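Local coordinates for protein transcriptional regulator, MerR family (Bacillus thuringiensis serovar konkukian, PDB 3GPV) that probably binds DNA as a dimeric transcription factor of the MerR family, regulating gene expression through a winged helix-turn-helix domain, at residues E64-L69 with Q81-S86. Numbering follows the deposited sequence.
Sequences EMILCL and QFIDWS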
loop_
_atom_site.group_PDB
_atom_site.type_symbol
_atom_site.label_atom_id
_atom_site.label_comp_id
_atom_site.label_asym_id
_atom_site.label_seq_id
_atom_site.Cartn_x
_atom_site.Cartn_y
_atom_site.Cartn_z
ATOM N N GLU B 64 0.175 18.131 -2.388
ATOM C CA GLU B 64 -0.998 17.282 -2.322
ATOM C C GLU B 64 -0.952 16.227 -3.407
ATOM O O GLU B 64 -1.364 15.091 -3.182
ATOM C CB GLU B 64 -2.271 18.121 -2.432
ATOM C CG GLU B 64 -2.503 19.005 -1.207
ATOM C CD GLU B 64 -3.901 19.581 -1.132
ATOM O OE1 GLU B 64 -4.871 18.796 -1.181
ATOM O OE2 GLU B 64 -4.028 20.818 -1.012
HETATM N N MSE B 65 -0.443 16.593 -4.582
HETATM C CA MSE B 65 -0.364 15.606 -5.657
HETATM C C MSE B 65 0.756 14.635 -5.354
HETATM O O MSE B 65 0.603 13.441 -5.551
HETATM C CB MSE B 65 -0.146 16.243 -7.031
HETATM C CG MSE B 65 -0.104 15.211 -8.172
HETATM SE SE MSE B 65 -1.732 14.127 -8.383
HETATM C CE MSE B 65 -2.863 15.582 -8.994
ATOM N N ILE B 66 1.873 15.146 -4.860
ATOM C CA ILE B 66 2.983 14.270 -4.527
ATOM C C ILE B 66 2.444 13.206 -3.591
ATOM O O ILE B 66 2.614 12.021 -3.833
ATOM C CB ILE B 66 4.152 15.031 -3.856
ATOM C CG1 ILE B 66 4.746 16.028 -4.847
ATOM C CG2 ILE B 66 5.207 14.056 -3.385
ATOM C CD1 ILE B 66 5.081 15.428 -6.214
ATOM N N LEU B 67 1.725 13.635 -2.559
ATOM C CA LEU B 67 1.166 12.698 -1.597
ATOM C C LEU B 67 0.129 11.759 -2.216
ATOM O O LEU B 67 0.072 10.580 -1.871
ATOM C CB LEU B 67 0.544 13.459 -0.418
ATOM C CG LEU B 67 1.523 14.305 0.405
ATOM C CD1 LEU B 67 0.789 15.057 1.488
ATOM C CD2 LEU B 67 2.580 13.405 1.008
ATOM N N CYS B 68 -0.686 12.293 -3.116
ATOM C CA CYS B 68 -1.710 11.510 -3.783
ATOM C C CYS B 68 -1.078 10.378 -4.582
ATOM O O CYS B 68 -1.499 9.234 -4.490
ATOM C CB CYS B 68 -2.525 12.414 -4.708
ATOM S SG CYS B 68 -3.653 11.561 -5.843
ATOM N N LEU B 69 -0.058 10.711 -5.359
ATOM C CA LEU B 69 0.646 9.737 -6.180
ATOM C C LEU B 69 1.415 8.730 -5.327
ATOM O O LEU B 69 1.495 7.550 -5.660
ATOM C CB LEU B 69 1.601 10.464 -7.133
ATOM C CG LEU B 69 0.912 11.381 -8.149
ATOM C CD1 LEU B 69 1.929 12.187 -8.925
ATOM C CD2 LEU B 69 0.090 10.541 -9.079
ATOM N N GLN B 81 9.892 12.474 -11.664
ATOM C CA GLN B 81 9.841 12.701 -13.098
ATOM C C GLN B 81 8.636 13.574 -13.412
ATOM O O GLN B 81 8.675 14.418 -14.313
ATOM C CB GLN B 81 9.728 11.366 -13.824
ATOM C CG GLN B 81 9.840 11.457 -15.323
ATOM C CD GLN B 81 10.119 10.106 -15.950
ATOM O OE1 GLN B 81 9.331 9.169 -15.815
ATOM N NE2 GLN B 81 11.250 9.996 -16.635
ATOM N N PHE B 82 7.564 13.368 -12.651
ATOM C CA PHE B 82 6.339 14.139 -12.825
ATOM C C PHE B 82 6.600 15.593 -12.437
ATOM O O PHE B 82 6.149 16.525 -13.100
ATOM C CB PHE B 82 5.227 13.573 -11.939
ATOM C CG PHE B 82 4.040 14.479 -11.809
ATOM C CD1 PHE B 82 3.155 14.644 -12.865
ATOM C CD2 PHE B 82 3.825 15.199 -10.641
ATOM C CE1 PHE B 82 2.068 15.515 -12.767
ATOM C CE2 PHE B 82 2.746 16.071 -10.531
ATOM C CZ PHE B 82 1.865 16.229 -11.599
ATOM N N ILE B 83 7.330 15.768 -11.344
ATOM C CA ILE B 83 7.664 17.085 -10.835
ATOM C C ILE B 83 8.590 17.822 -11.789
ATOM O O ILE B 83 8.374 18.995 -12.092
ATOM C CB ILE B 83 8.345 16.960 -9.472
ATOM C CG1 ILE B 83 7.372 16.327 -8.483
ATOM C CG2 ILE B 83 8.808 18.318 -8.984
ATOM C CD1 ILE B 83 8.043 15.871 -7.192
ATOM N N ASP B 84 9.623 17.130 -12.259
ATOM C CA ASP B 84 10.569 17.737 -13.182
ATOM C C ASP B 84 9.856 18.175 -14.450
ATOM O O ASP B 84 10.119 19.258 -14.966
ATOM C CB ASP B 84 11.702 16.763 -13.518
ATOM C CG ASP B 84 12.596 16.477 -12.325
ATOM O OD1 ASP B 84 12.837 17.405 -11.526
ATOM O OD2 ASP B 84 13.068 15.331 -12.191
ATOM N N TRP B 85 8.953 17.337 -14.950
ATOM C CA TRP B 85 8.195 17.680 -16.150
ATOM C C TRP B 85 7.310 18.892 -15.899
ATOM O O TRP B 85 7.199 19.767 -16.754
ATOM C CB TRP B 85 7.306 16.517 -16.605
ATOM C CG TRP B 85 8.022 15.433 -17.337
ATOM C CD1 TRP B 85 9.190 15.542 -18.021
ATOM C CD2 TRP B 85 7.579 14.082 -17.510
ATOM N NE1 TRP B 85 9.508 14.346 -18.615
ATOM C CE2 TRP B 85 8.536 13.430 -18.317
ATOM C CE3 TRP B 85 6.464 13.359 -17.063
ATOM C CZ2 TRP B 85 8.413 12.085 -18.690
ATOM C CZ3 TRP B 85 6.340 12.019 -17.435
ATOM C CH2 TRP B 85 7.311 11.398 -18.241
ATOM N N SER B 86 6.669 18.933 -14.733
ATOM C CA SER B 86 5.805 20.056 -14.387
ATOM C C SER B 86 6.633 21.334 -14.365
ATOM O O SER B 86 6.148 22.400 -14.718
ATOM C CB SER B 86 5.160 19.835 -13.012
ATOM O OG SER B 86 4.345 18.677 -13.013
#
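Phe82 reaches from helix 76-88 to helix 57-70 and meets two side chains that stand one turn apart there, Met65 and Leu69. Its CG lies anti to the backbone N (chi1 167°), which swings the ring toward helix 57-70. Leu69 CD1 sits over one face of the ring, 4.0 Å from Phe82 CD2, while the CG methylene of the selenomethionine Met65 comes in obliquely, 3.8 Å from Phe82 CE2. Ser86 OG, one turn on, lies over the centre of the opposite face, 3.7 Å above the plane, so the ring sits between Leu69 CD1 and that hydroxyl. That hydroxyl is tied back to the backbone, since Ser86 OG donates to Phe82 O at 2.8 Å, tilted 33° from the carbonyl plane, while Ser86 N approaches the same oxygen from the opposite face.

Beside the ring, Ile66 and Ile83 cross at about a right angle, CD1 branch against CD1 branch; this pair is modelled implausibly close, so its exact spacing is doubtful. It also marks the register, with Ile66 CA and Ile83 CA 8.3 Å apart. No hydrogen bond joins the segments. The contact is purely apolar and buried, and the segment axes, 11.5 Å apart at closest approach, run nearly antiparallel at 150°.

The two helices follow one another in the MerR-type DNA-binding domain. Ile79, earlier on helix 76-88, extends the packing against Ile66 and Leu69, and Leu41 and Pro43 touch Ile83. The long helix 93-128, most of which is predicted to be coiled coil, adds Leu99 against Phe82 and Met100 against Leu69, while Lys124, Ile121 and Tyr128 of the second subunit pack on Met65, Leu69 and Phe82, so three of the side chains that join these two helices also take part in the packing between subunits.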